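L-asparaginase 1 (Escherichia coli, PDB 6NXC) hydrolyses L-asparagine to L-aspartate and ammonium as a cytoplasmic homotetramer whose activity is switched on by L-asparagine bound at a separate allosteric site. Local coordinates at residues 28-39 and 133-145. The protein carries 1 engineered substitution. Residues are numbered along the deposited sequence; the frame is centred on the assembly and turned at random.
Sequences VAYTGGTIGMQR and IVTGSQIPLAELR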
loop_
_atom_site.group_PDB
_atom_site.type_symbol
_atom_site.label_atom_id
_atom_site.label_comp_id
_atom_site.label_asym_id
_atom_site.label_seq_id
_atom_site.Cartn_x
_atom_site.Cartn_y
_atom_site.Cartn_z
ATOM N N VAL B 28 -5.327 29.265 16.288
ATOM C CA VAL B 28 -4.309 28.761 15.319
ATOM C C VAL B 28 -2.982 29.486 15.672
ATOM O O VAL B 28 -2.928 30.702 15.525
ATOM C CB VAL B 28 -4.745 29.085 13.910
ATOM C CG1 VAL B 28 -3.693 28.541 12.897
ATOM C CG2 VAL B 28 -6.100 28.533 13.558
ATOM N N ALA B 29 -1.998 28.695 16.040
ATOM C CA ALA B 29 -0.601 29.101 16.328
ATOM C C ALA B 29 0.135 28.998 15.001
ATOM O O ALA B 29 0.502 27.902 14.582
ATOM C CB ALA B 29 -0.048 28.269 17.448
ATOM N N TYR B 30 0.299 30.135 14.332
ATOM C CA TYR B 30 1.058 30.206 13.077
ATOM C C TYR B 30 2.573 30.315 13.452
ATOM O O TYR B 30 3.050 31.391 13.614
ATOM C CB TYR B 30 0.481 31.318 12.233
ATOM C CG TYR B 30 1.202 31.490 10.915
ATOM C CD1 TYR B 30 1.888 30.477 10.338
ATOM C CD2 TYR B 30 1.234 32.746 10.338
ATOM C CE1 TYR B 30 2.553 30.667 9.127
ATOM C CE2 TYR B 30 1.886 32.959 9.136
ATOM C CZ TYR B 30 2.507 31.913 8.514
ATOM O OH TYR B 30 3.204 32.146 7.354
ATOM N N THR B 31 3.308 29.202 13.555
ATOM C CA THR B 31 4.700 29.186 14.017
ATOM C C THR B 31 5.642 29.560 12.865
ATOM O O THR B 31 6.769 29.954 13.171
ATOM C CB THR B 31 5.067 27.881 14.740
ATOM O OG1 THR B 31 5.098 26.828 13.776
ATOM C CG2 THR B 31 4.146 27.624 15.881
ATOM N N GLY B 32 5.241 29.343 11.636
ATOM C CA GLY B 32 5.995 29.501 10.366
ATOM C C GLY B 32 5.827 28.234 9.543
ATOM O O GLY B 32 4.767 27.597 9.670
ATOM N N GLY B 33 6.818 27.905 8.695
ATOM C CA GLY B 33 6.679 26.754 7.793
ATOM C C GLY B 33 6.374 27.196 6.358
ATOM O O GLY B 33 6.113 28.355 6.097
ATOM N N THR B 34 6.382 26.223 5.458
ATOM C CA THR B 34 6.184 26.355 4.010
ATOM C C THR B 34 4.809 26.987 3.769
ATOM O O THR B 34 4.613 27.772 2.765
ATOM C CB THR B 34 6.319 24.957 3.416
ATOM O OG1 THR B 34 7.655 24.456 3.545
ATOM C CG2 THR B 34 5.856 24.904 1.991
ATOM N N ILE B 35 3.852 26.718 4.645
ATOM C CA ILE B 35 2.430 27.044 4.289
ATOM C C ILE B 35 2.318 28.546 4.036
ATOM O O ILE B 35 1.456 28.981 3.174
ATOM C CB ILE B 35 1.467 26.550 5.382
ATOM C CG1 ILE B 35 0.020 26.733 4.909
ATOM C CG2 ILE B 35 1.727 27.268 6.707
ATOM C CD1 ILE B 35 -0.986 25.882 5.667
ATOM N N GLY B 36 3.051 29.342 4.794
ATOM C CA GLY B 36 2.821 30.791 4.746
ATOM C C GLY B 36 3.845 31.453 3.816
ATOM O O GLY B 36 3.905 32.678 3.796
ATOM N N MET B 37 4.678 30.682 3.095
ATOM C CA MET B 37 5.851 31.315 2.407
ATOM C C MET B 37 5.473 31.832 1.019
ATOM O O MET B 37 4.361 31.542 0.581
ATOM C CB MET B 37 7.020 30.342 2.291
ATOM C CG MET B 37 7.596 30.051 3.679
ATOM S SD MET B 37 8.895 28.801 3.688
ATOM C CE MET B 37 9.438 28.768 1.973
ATOM N N GLN B 38 6.425 32.511 0.363
ATOM C CA GLN B 38 6.251 33.311 -0.892
ATOM C C GLN B 38 7.486 33.175 -1.809
ATOM O O GLN B 38 8.596 32.947 -1.295
ATOM C CB GLN B 38 6.052 34.764 -0.485
ATOM C CG GLN B 38 5.303 35.587 -1.498
ATOM C CD GLN B 38 5.000 36.903 -0.834
ATOM O OE1 GLN B 38 5.335 37.958 -1.350
ATOM N NE2 GLN B 38 4.432 36.836 0.360
ATOM N N ARG B 39 7.309 33.325 -3.124
ATOM C CA ARG B 39 8.334 32.938 -4.133
ATOM C C ARG B 39 9.427 34.014 -4.169
ATOM O O ARG B 39 9.102 35.128 -3.735
ATOM C CB ARG B 39 7.663 32.719 -5.493
ATOM N N ILE B 133 -3.812 19.955 17.281
ATOM C CA ILE B 133 -3.535 19.338 15.968
ATOM C C ILE B 133 -2.445 20.123 15.265
ATOM O O ILE B 133 -2.608 21.343 14.965
ATOM C CB ILE B 133 -4.805 19.331 15.100
ATOM C CG1 ILE B 133 -6.034 18.758 15.827
ATOM C CG2 ILE B 133 -4.472 18.650 13.799
ATOM C CD1 ILE B 133 -7.239 18.504 14.914
ATOM N N VAL B 134 -1.344 19.436 14.943
ATOM C CA VAL B 134 -0.265 20.063 14.187
ATOM C C VAL B 134 -0.524 19.740 12.713
ATOM O O VAL B 134 -0.781 18.584 12.407
ATOM C CB VAL B 134 1.099 19.561 14.692
ATOM C CG1 VAL B 134 2.248 20.291 14.074
ATOM C CG2 VAL B 134 1.218 19.601 16.239
ATOM N N THR B 135 -0.333 20.718 11.861
ATOM C CA THR B 135 -0.459 20.587 10.376
ATOM C C THR B 135 0.400 21.625 9.664
ATOM O O THR B 135 0.995 22.511 10.274
ATOM C CB THR B 135 -1.954 20.597 9.967
ATOM O OG1 THR B 135 -2.032 19.952 8.687
ATOM C CG2 THR B 135 -2.597 21.967 9.861
ATOM N N GLY B 136 0.435 21.505 8.343
ATOM C CA GLY B 136 1.186 22.387 7.474
ATOM C C GLY B 136 1.059 21.913 6.056
ATOM O O GLY B 136 -0.038 21.445 5.700
ATOM N N SER B 137 2.033 22.268 5.226
ATOM C CA SER B 137 1.907 21.880 3.831
ATOM C C SER B 137 3.263 21.739 3.199
ATOM O O SER B 137 4.291 22.263 3.691
ATOM C CB SER B 137 1.104 22.901 3.063
ATOM O OG SER B 137 1.743 24.130 3.140
ATOM N N GLN B 138 3.276 20.905 2.209
ATOM C CA GLN B 138 4.487 20.646 1.431
ATOM C C GLN B 138 4.701 21.762 0.412
ATOM O O GLN B 138 5.837 21.904 -0.041
ATOM C CB GLN B 138 4.391 19.331 0.669
ATOM C CG GLN B 138 4.481 18.124 1.549
ATOM C CD GLN B 138 5.906 17.703 1.821
ATOM O OE1 GLN B 138 6.620 18.462 2.506
ATOM N NE2 GLN B 138 6.298 16.531 1.323
ATOM N N ILE B 139 3.675 22.413 -0.047
ATOM C CA ILE B 139 3.741 23.571 -1.006
ATOM C C ILE B 139 3.097 24.762 -0.306
ATOM O O ILE B 139 1.956 24.688 0.199
ATOM C CB ILE B 139 2.961 23.190 -2.305
ATOM C CG1 ILE B 139 3.667 22.033 -3.047
ATOM C CG2 ILE B 139 2.765 24.377 -3.237
ATOM C CD1 ILE B 139 2.982 21.633 -4.288
ATOM N N PRO B 140 3.699 25.944 -0.413
ATOM C CA PRO B 140 3.095 27.171 0.145
ATOM C C PRO B 140 1.730 27.579 -0.376
ATOM O O PRO B 140 1.455 27.342 -1.506
ATOM C CB PRO B 140 4.094 28.256 -0.274
ATOM C CG PRO B 140 5.394 27.494 -0.399
ATOM C CD PRO B 140 5.047 26.138 -0.978
ATOM N N LEU B 141 0.884 28.150 0.489
ATOM C CA LEU B 141 -0.473 28.592 0.124
ATOM C C LEU B 141 -0.391 29.553 -1.082
ATOM O O LEU B 141 -1.282 29.525 -1.941
ATOM C CB LEU B 141 -1.028 29.199 1.419
ATOM C CG LEU B 141 -2.528 29.222 1.622
ATOM C CD1 LEU B 141 -3.114 27.830 1.726
ATOM C CD2 LEU B 141 -2.854 30.016 2.881
ATOM N N ALA B 142 0.711 30.311 -1.197
ATOM C CA ALA B 142 0.993 31.336 -2.250
ATOM C C ALA B 142 1.340 30.686 -3.591
ATOM O O ALA B 142 1.357 31.389 -4.591
ATOM C CB ALA B 142 2.151 32.234 -1.822
ATOM N N GLU B 143 1.649 29.385 -3.607
ATOM C CA GLU B 143 2.115 28.687 -4.830
ATOM C C GLU B 143 0.959 27.849 -5.355
ATOM O O GLU B 143 0.063 27.500 -4.577
ATOM C CB GLU B 143 3.395 27.901 -4.559
ATOM C CG GLU B 143 4.655 28.723 -4.591
ATOM C CD GLU B 143 5.842 27.826 -4.298
ATOM O OE1 GLU B 143 5.749 26.654 -4.701
ATOM O OE2 GLU B 143 6.824 28.265 -3.617
ATOM N N LEU B 144 0.985 27.526 -6.647
ATOM C CA LEU B 144 0.007 26.642 -7.315
ATOM C C LEU B 144 0.121 25.243 -6.698
ATOM O O LEU B 144 1.227 24.858 -6.386
ATOM C CB LEU B 144 0.308 26.506 -8.813
ATOM C CG LEU B 144 -0.350 27.536 -9.721
ATOM C CD1 LEU B 144 -0.146 27.104 -11.167
ATOM C CD2 LEU B 144 -1.844 27.735 -9.424
ATOM N N ARG B 145 -0.982 24.525 -6.668
ATOM C CA ARG B 145 -1.083 23.105 -6.266
ATOM C C ARG B 145 -0.777 23.004 -4.779
ATOM O O ARG B 145 -0.589 21.872 -4.315
ATOM C CB ARG B 145 -0.164 22.171 -7.051
ATOM C CG ARG B 145 -0.246 22.323 -8.560
ATOM C CD ARG B 145 0.565 21.281 -9.257
ATOM N NE ARG B 145 1.932 21.288 -8.888
ATOM C CZ ARG B 145 2.522 20.384 -8.116
ATOM N NH1 ARG B 145 3.807 20.484 -7.939
ATOM N NH2 ARG B 145 1.866 19.388 -7.561
HETATM O O HOH W 1 4.096 23.928 6.485
#
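Ile35 and Pro140 bring the backbones within 4.2 Å (CA to CA) where the 3-10 turn 34-36 meets the loop after strand 132-135, and one direct hydrogen bond joins the segments, Leu141 N to Ile35 O (2.9 Å, 163° at the hydrogen). Water 1 adds a looser bridge, accepting from Ser137 N and, weakly, from Ile35 N. Thr34, the catalytic nucleophile, lays its methyl against the proline ring: chi1 of -67° sets OG1 beside the backbone N and CG2 anti to it, and CG2 presses on Pro140 CD at 3.3 Å, a tight fit, while OG1, the other branch, is covalently linked to a citrate. Ser137 OG lies against Ile35 CA (3.2 Å) and CB and donates back within its own loop to Ile139 O (3.0 Å), approaching from above the carbonyl plane. Farther along, Met37 CB packs on Pro140 CG, and the Ala142 methyl (3.3 Å) and Pro140 CB cover Met37 O, a buried carbonyl without a hydrogen-bond partner. Gln138 reaches the substrate-binding Thr111 through a weak hydrogen bond, its amide nitrogen held by Gly188 O. Strand 104-108 lies between the two parent strands in the parallel part of the mixed sheet; helices 50-56 and 148-161 pack against Leu141, whose carbonyl accepts from Arg63 of a second subunit.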